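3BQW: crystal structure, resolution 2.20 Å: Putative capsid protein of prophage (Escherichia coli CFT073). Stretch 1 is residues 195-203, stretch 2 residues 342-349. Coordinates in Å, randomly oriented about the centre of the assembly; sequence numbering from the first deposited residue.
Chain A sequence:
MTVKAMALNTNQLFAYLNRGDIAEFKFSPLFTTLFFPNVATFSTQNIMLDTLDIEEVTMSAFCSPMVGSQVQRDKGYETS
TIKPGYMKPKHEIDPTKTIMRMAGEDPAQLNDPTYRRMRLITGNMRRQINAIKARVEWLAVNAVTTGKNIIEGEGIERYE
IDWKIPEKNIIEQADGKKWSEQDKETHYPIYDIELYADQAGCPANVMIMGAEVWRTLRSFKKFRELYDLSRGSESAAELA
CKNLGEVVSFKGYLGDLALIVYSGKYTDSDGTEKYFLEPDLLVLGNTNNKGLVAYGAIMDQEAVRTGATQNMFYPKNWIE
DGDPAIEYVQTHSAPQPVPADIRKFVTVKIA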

ATOM      1  N   LEU A 195     -21.264   5.615 -16.747  1.00 24.67           N
ATOM      2  CA  LEU A 195     -20.883   7.007 -16.935  1.00 24.75           C
ATOM      3  C   LEU A 195     -19.533   7.333 -16.301  1.00 24.04           C
ATOM      4  O   LEU A 195     -18.710   7.979 -16.931  1.00 22.98           O
ATOM      5  CB  LEU A 195     -21.981   7.971 -16.423  1.00 24.99           C
ATOM      6  CG  LEU A 195     -23.081   8.276 -17.445  1.00 27.46           C
ATOM      7  CD1 LEU A 195     -24.364   8.865 -16.773  1.00 30.71           C
ATOM      8  CD2 LEU A 195     -22.572   9.214 -18.532  1.00 29.26           C
ATOM      9  N   TYR A 196     -19.299   6.893 -15.061  1.00 24.20           N
ATOM     10  CA  TYR A 196     -18.001   7.165 -14.407  1.00 24.06           C
ATOM     11  C   TYR A 196     -16.855   6.466 -15.132  1.00 24.86           C
ATOM     12  O   TYR A 196     -15.779   7.038 -15.313  1.00 24.89           O
ATOM     13  CB  TYR A 196     -17.999   6.760 -12.929  1.00 24.15           C
ATOM     14  CG  TYR A 196     -19.178   7.246 -12.136  1.00 24.00           C
ATOM     15  CD1 TYR A 196     -19.705   8.526 -12.332  1.00 23.49           C
ATOM     16  CD2 TYR A 196     -19.770   6.436 -11.184  1.00 24.00           C
ATOM     17  CE1 TYR A 196     -20.806   8.953 -11.620  1.00 24.25           C
ATOM     18  CE2 TYR A 196     -20.876   6.875 -10.448  1.00 23.60           C
ATOM     19  CZ  TYR A 196     -21.379   8.125 -10.677  1.00 23.85           C
ATOM     20  OH  TYR A 196     -22.460   8.558  -9.958  1.00 26.06           O
ATOM     21  N   ALA A 197     -17.104   5.224 -15.532  1.00 25.81           N
ATOM     22  CA  ALA A 197     -16.118   4.409 -16.221  1.00 27.23           C
ATOM     23  C   ALA A 197     -15.717   4.974 -17.588  1.00 27.59           C
ATOM     24  O   ALA A 197     -14.601   4.754 -18.006  1.00 27.75           O
ATOM     25  CB  ALA A 197     -16.627   2.933 -16.356  1.00 27.58           C
ATOM     26  N   ASP A 198     -16.600   5.724 -18.258  1.00 28.84           N
ATOM     27  CA  ASP A 198     -16.240   6.431 -19.506  1.00 29.19           C
ATOM     28  C   ASP A 198     -14.969   7.245 -19.359  1.00 29.63           C
ATOM     29  O   ASP A 198     -14.173   7.321 -20.291  1.00 30.18           O
ATOM     30  CB  ASP A 198     -17.323   7.420 -19.930  1.00 29.78           C
ATOM     31  CG  ASP A 198     -18.560   6.750 -20.463  1.00 30.81           C
ATOM     32  OD1 ASP A 198     -18.539   5.522 -20.719  1.00 31.97           O
ATOM     33  OD2 ASP A 198     -19.563   7.476 -20.600  1.00 33.13           O
ATOM     34  N   GLN A 199     -14.781   7.861 -18.194  1.00 29.39           N
ATOM     35  CA  GLN A 199     -13.618   8.710 -17.980  1.00 29.64           C
ATOM     36  C   GLN A 199     -12.264   7.969 -18.014  1.00 30.13           C
ATOM     37  O   GLN A 199     -11.249   8.585 -18.310  1.00 30.40           O
ATOM     38  CB  GLN A 199     -13.773   9.534 -16.699  1.00 29.32           C
ATOM     39  CG  GLN A 199     -15.051  10.355 -16.631  1.00 30.01           C
ATOM     40  CD  GLN A 199     -15.294  11.234 -17.872  1.00 31.34           C
ATOM     41  OE1 GLN A 199     -14.371  11.784 -18.455  1.00 32.68           O
ATOM     42  NE2 GLN A 199     -16.538  11.336 -18.275  1.00 29.83           N
ATOM     43  N   ALA A 200     -12.243   6.658 -17.769  1.00 31.06           N
ATOM     44  CA  ALA A 200     -10.982   5.884 -17.814  1.00 32.14           C
ATOM     45  C   ALA A 200     -10.381   5.793 -19.240  1.00 32.94           C
ATOM     46  O   ALA A 200      -9.180   5.558 -19.418  1.00 33.15           O
ATOM     47  CB  ALA A 200     -11.206   4.487 -17.236  1.00 31.61           C
ATOM     48  N   GLY A 201     -11.232   5.969 -20.247  1.00 34.22           N
ATOM     49  CA  GLY A 201     -10.844   5.847 -21.655  1.00 35.14           C
ATOM     50  C   GLY A 201     -10.638   4.402 -22.112  1.00 35.97           C
ATOM     51  O   GLY A 201     -10.259   4.157 -23.266  1.00 36.51           O
ATOM     52  N   CYS A 202     -10.863   3.457 -21.196  1.00 36.29           N
ATOM     53  CA  CYS A 202     -10.586   2.030 -21.403  1.00 36.82           C
ATOM     54  C   CYS A 202     -11.514   1.235 -20.480  1.00 34.62           C
ATOM     55  O   CYS A 202     -12.148   1.820 -19.604  1.00 35.44           O
ATOM     56  CB  CYS A 202      -9.110   1.703 -21.106  1.00 37.23           C
ATOM     57  SG  CYS A 202      -8.656   1.541 -19.360  1.00 43.14           S
ATOM     58  N   PRO A 203     -11.636  -0.079 -20.698  1.00 32.09           N
ATOM     59  CA  PRO A 203     -12.566  -0.788 -19.843  1.00 30.56           C
ATOM     60  C   PRO A 203     -12.111  -0.851 -18.389  1.00 28.88           C
ATOM     61  O   PRO A 203     -10.931  -1.016 -18.113  1.00 28.56           O
ATOM     62  CB  PRO A 203     -12.601  -2.200 -20.440  1.00 30.39           C
ATOM     63  CG  PRO A 203     -11.892  -2.137 -21.717  1.00 30.90           C
ATOM     64  CD  PRO A 203     -11.009  -0.960 -21.692  1.00 31.91           C
ATOM     65  N   ILE A 342      -1.778   6.219 -14.984  1.00 25.69           N
ATOM     66  CA  ILE A 342      -2.683   6.860 -14.010  1.00 25.88           C
ATOM     67  C   ILE A 342      -4.033   7.239 -14.636  1.00 26.12           C
ATOM     68  O   ILE A 342      -5.032   7.411 -13.939  1.00 26.28           O
ATOM     69  CB  ILE A 342      -2.001   8.119 -13.342  1.00 25.39           C
ATOM     70  CG1 ILE A 342      -2.586   8.408 -11.949  1.00 24.48           C
ATOM     71  CG2 ILE A 342      -2.003   9.365 -14.293  1.00 24.88           C
ATOM     72  CD1 ILE A 342      -2.135   7.394 -10.839  1.00 23.76           C
ATOM     73  N   ARG A 343      -4.066   7.356 -15.958  1.00 26.34           N
ATOM     74  CA  ARG A 343      -5.277   7.811 -16.639  1.00 26.65           C
ATOM     75  C   ARG A 343      -6.382   6.753 -16.638  1.00 25.27           C
ATOM     76  O   ARG A 343      -7.504   7.035 -16.971  1.00 24.06           O
ATOM     77  CB  ARG A 343      -4.949   8.251 -18.065  1.00 27.03           C
ATOM     78  CG  ARG A 343      -3.877   9.338 -18.134  1.00 30.07           C
ATOM     79  CD  ARG A 343      -3.444   9.569 -19.566  1.00 34.08           C
ATOM     80  NE  ARG A 343      -2.813   8.386 -20.128  1.00 36.64           N
ATOM     81  CZ  ARG A 343      -2.454   8.247 -21.407  1.00 39.17           C
ATOM     82  NH1 ARG A 343      -2.649   9.223 -22.287  1.00 40.37           N
ATOM     83  NH2 ARG A 343      -1.884   7.114 -21.806  1.00 38.81           N
ATOM     84  N   LYS A 344      -6.039   5.533 -16.262  1.00 25.30           N
ATOM     85  CA  LYS A 344      -6.970   4.412 -16.243  1.00 25.32           C
ATOM     86  C   LYS A 344      -7.637   4.177 -14.888  1.00 24.95           C
ATOM     87  O   LYS A 344      -8.178   3.091 -14.643  1.00 26.36           O
ATOM     88  CB  LYS A 344      -6.224   3.158 -16.689  1.00 25.55           C
ATOM     89  CG  LYS A 344      -5.705   3.227 -18.103  1.00 26.11           C
ATOM     90  CD  LYS A 344      -4.979   1.913 -18.464  1.00 27.40           C
ATOM     91  CE  LYS A 344      -4.614   1.874 -19.970  1.00 30.79           C
ATOM     92  NZ  LYS A 344      -3.310   1.184 -20.158  1.00 34.64           N
ATOM     93  N   PHE A 345      -7.592   5.179 -14.010  1.00 24.57           N
ATOM     94  CA  PHE A 345      -8.253   5.144 -12.706  1.00 24.25           C
ATOM     95  C   PHE A 345      -9.283   6.249 -12.647  1.00 23.88           C
ATOM     96  O   PHE A 345      -8.991   7.387 -13.017  1.00 24.32           O
ATOM     97  CB  PHE A 345      -7.226   5.373 -11.606  1.00 24.88           C
ATOM     98  CG  PHE A 345      -6.213   4.279 -11.502  1.00 24.35           C
ATOM     99  CD1 PHE A 345      -6.555   3.055 -10.915  1.00 25.04           C
ATOM    100  CD2 PHE A 345      -4.940   4.451 -11.987  1.00 24.49           C
ATOM    101  CE1 PHE A 345      -5.645   2.059 -10.812  1.00 24.56           C
ATOM    102  CE2 PHE A 345      -4.019   3.446 -11.889  1.00 25.35           C
ATOM    103  CZ  PHE A 345      -4.366   2.242 -11.295  1.00 25.59           C
ATOM    104  N   VAL A 346     -10.506   5.906 -12.241  1.00 22.68           N
ATOM    105  CA  VAL A 346     -11.546   6.882 -11.994  1.00 21.10           C
ATOM    106  C   VAL A 346     -11.971   6.734 -10.529  1.00 20.59           C
ATOM    107  O   VAL A 346     -12.273   5.644 -10.074  1.00 20.34           O
ATOM    108  CB  VAL A 346     -12.758   6.669 -12.952  1.00 21.68           C
ATOM    109  CG1 VAL A 346     -13.903   7.624 -12.614  1.00 19.50           C
ATOM    110  CG2 VAL A 346     -12.319   6.795 -14.459  1.00 20.40           C
ATOM    111  N   THR A 347     -11.985   7.832  -9.790  1.00 20.43           N
ATOM    112  CA  THR A 347     -12.441   7.829  -8.387  1.00 20.27           C
ATOM    113  C   THR A 347     -13.718   8.691  -8.237  1.00 20.52           C
ATOM    114  O   THR A 347     -13.797   9.823  -8.731  1.00 19.92           O
ATOM    115  CB  THR A 347     -11.330   8.329  -7.434  1.00 20.23           C
ATOM    116  OG1 THR A 347     -10.174   7.493  -7.591  1.00 21.53           O
ATOM    117  CG2 THR A 347     -11.780   8.329  -5.954  1.00 18.62           C
ATOM    118  N   VAL A 348     -14.708   8.127  -7.561  1.00 20.69           N
ATOM    119  CA  VAL A 348     -15.986   8.788  -7.374  1.00 21.37           C
ATOM    120  C   VAL A 348     -16.310   8.914  -5.895  1.00 21.95           C
ATOM    121  O   VAL A 348     -16.246   7.933  -5.160  1.00 22.82           O
ATOM    122  CB  VAL A 348     -17.133   8.085  -8.124  1.00 21.16           C
ATOM    123  CG1 VAL A 348     -18.472   8.947  -8.069  1.00 19.30           C
ATOM    124  CG2 VAL A 348     -16.719   7.788  -9.563  1.00 19.92           C
ATOM    125  N   LYS A 349     -16.576  10.149  -5.465  1.00 22.39           N
ATOM    126  CA  LYS A 349     -17.090  10.441  -4.130  1.00 23.58           C
ATOM    127  C   LYS A 349     -18.602  10.441  -4.194  1.00 23.39           C
ATOM    128  O   LYS A 349     -19.202  11.292  -4.842  1.00 24.02           O
ATOM    129  CB  LYS A 349     -16.591  11.797  -3.655  1.00 23.68           C
ATOM    130  CG  LYS A 349     -16.840  12.113  -2.195  1.00 24.21           C
ATOM    131  CD  LYS A 349     -16.321  13.504  -1.866  1.00 25.56           C
ATOM    132  CE  LYS A 349     -16.886  14.019  -0.555  1.00 29.59           C
ATOM    133  NZ  LYS A 349     -16.253  13.295   0.583  1.00 33.10           N
TER
HETATM  134  O   HOH W   1      -8.331   9.533 -18.852  1.00 46.36           O
HETATM  135  O   HOH W   2     -10.115   1.218 -15.973  1.00 29.08           O

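No direct hydrogen bond joins these two stretches; the polar links between them run through two water molecules. Water 1 donates to Gln199 O at 3.1 Å and to Arg343 O at 3.2 Å. Water 2 donates to Pro203 O at 3.2 Å and to Lys344 O at 3.0 Å. All four acceptors are backbone carbonyl oxygens. Two carbonyl oxygens cannot hydrogen-bond to each other, so a water with two protons to give is a natural link between them.

The same limit appears where the two stretches come close. Ala200 O lies 3.3 Å from Arg343 O. Both are acceptors, so this is proximity and not a bond. The backbones are nearest in register here, with Ala200 CA 4.6 Å from Lys344 CA.

The rest of the contact is packing. Val346 has the largest area covered by the other stretch. Its CA-to-CB bond points toward stretch 1, and chi1 is t. Both methyls lie close to Tyr196 O, Val346 CG1 at 3.3 Å and Val346 CG2 at 3.6 Å; Val346 CG2 also reaches Gln199 and Ala200. Val346 CG1 is 4.2 Å from Tyr196 CB. Val346 CG2 is 3.3 Å from Ala200 N and 3.8 Å from Ala200 CB. Val346 CG2 is also 3.8 Å from Gln199 CB. The valine therefore packs against backbone as well as side chains. The nearby backbone groups already have partners within their own stretch: Gln199 N bonds to Tyr196 O at 3.2 Å, and Ala200 N bonds to Ala197 O at 3.0 Å.

Val348 packs against the tyrosine ring. Its CA-to-CB bond also points toward stretch 1, as expected two residues along a strand from Val346; that of Thr347, between them, points away. Val348 CG1 sits 4.0 Å from the centroid of the Tyr196 ring (CG, CD1, CD2, CE1, CE2, CZ), only 12° off the ring normal. This is a CH-pi contact over the ring face. Val348 CG2 approaches Tyr196 CG at 3.6 Å. Tyr196 has chi1 m, and its CA-to-CB bond points toward stretch 2. Its hydroxyl is hydrogen-bonded elsewhere in the structure.

Cys202 extends the contact past the turn. Its CA-to-CB bond points toward stretch 2, chi1 is p, and Cys202 SG reaches Lys344 CG at 3.6 Å. The contact is to the aliphatic part of the lysine. The end of the Lys344 side chain leads away, so its charged amine takes no part here. The Arg343 side chain also ends away from stretch 1, and the water bridge at that residue uses its backbone oxygen.

A type I turn from Asp198 to Gly201 carries the chain out of the helix. It is closed by Gly201 N to Asp198 O at 3.2 Å. Gly201 has a phi of 75°, a value that favours glycine. It does not touch stretch 2, but it lies between Ala200 and Cys202, which both do.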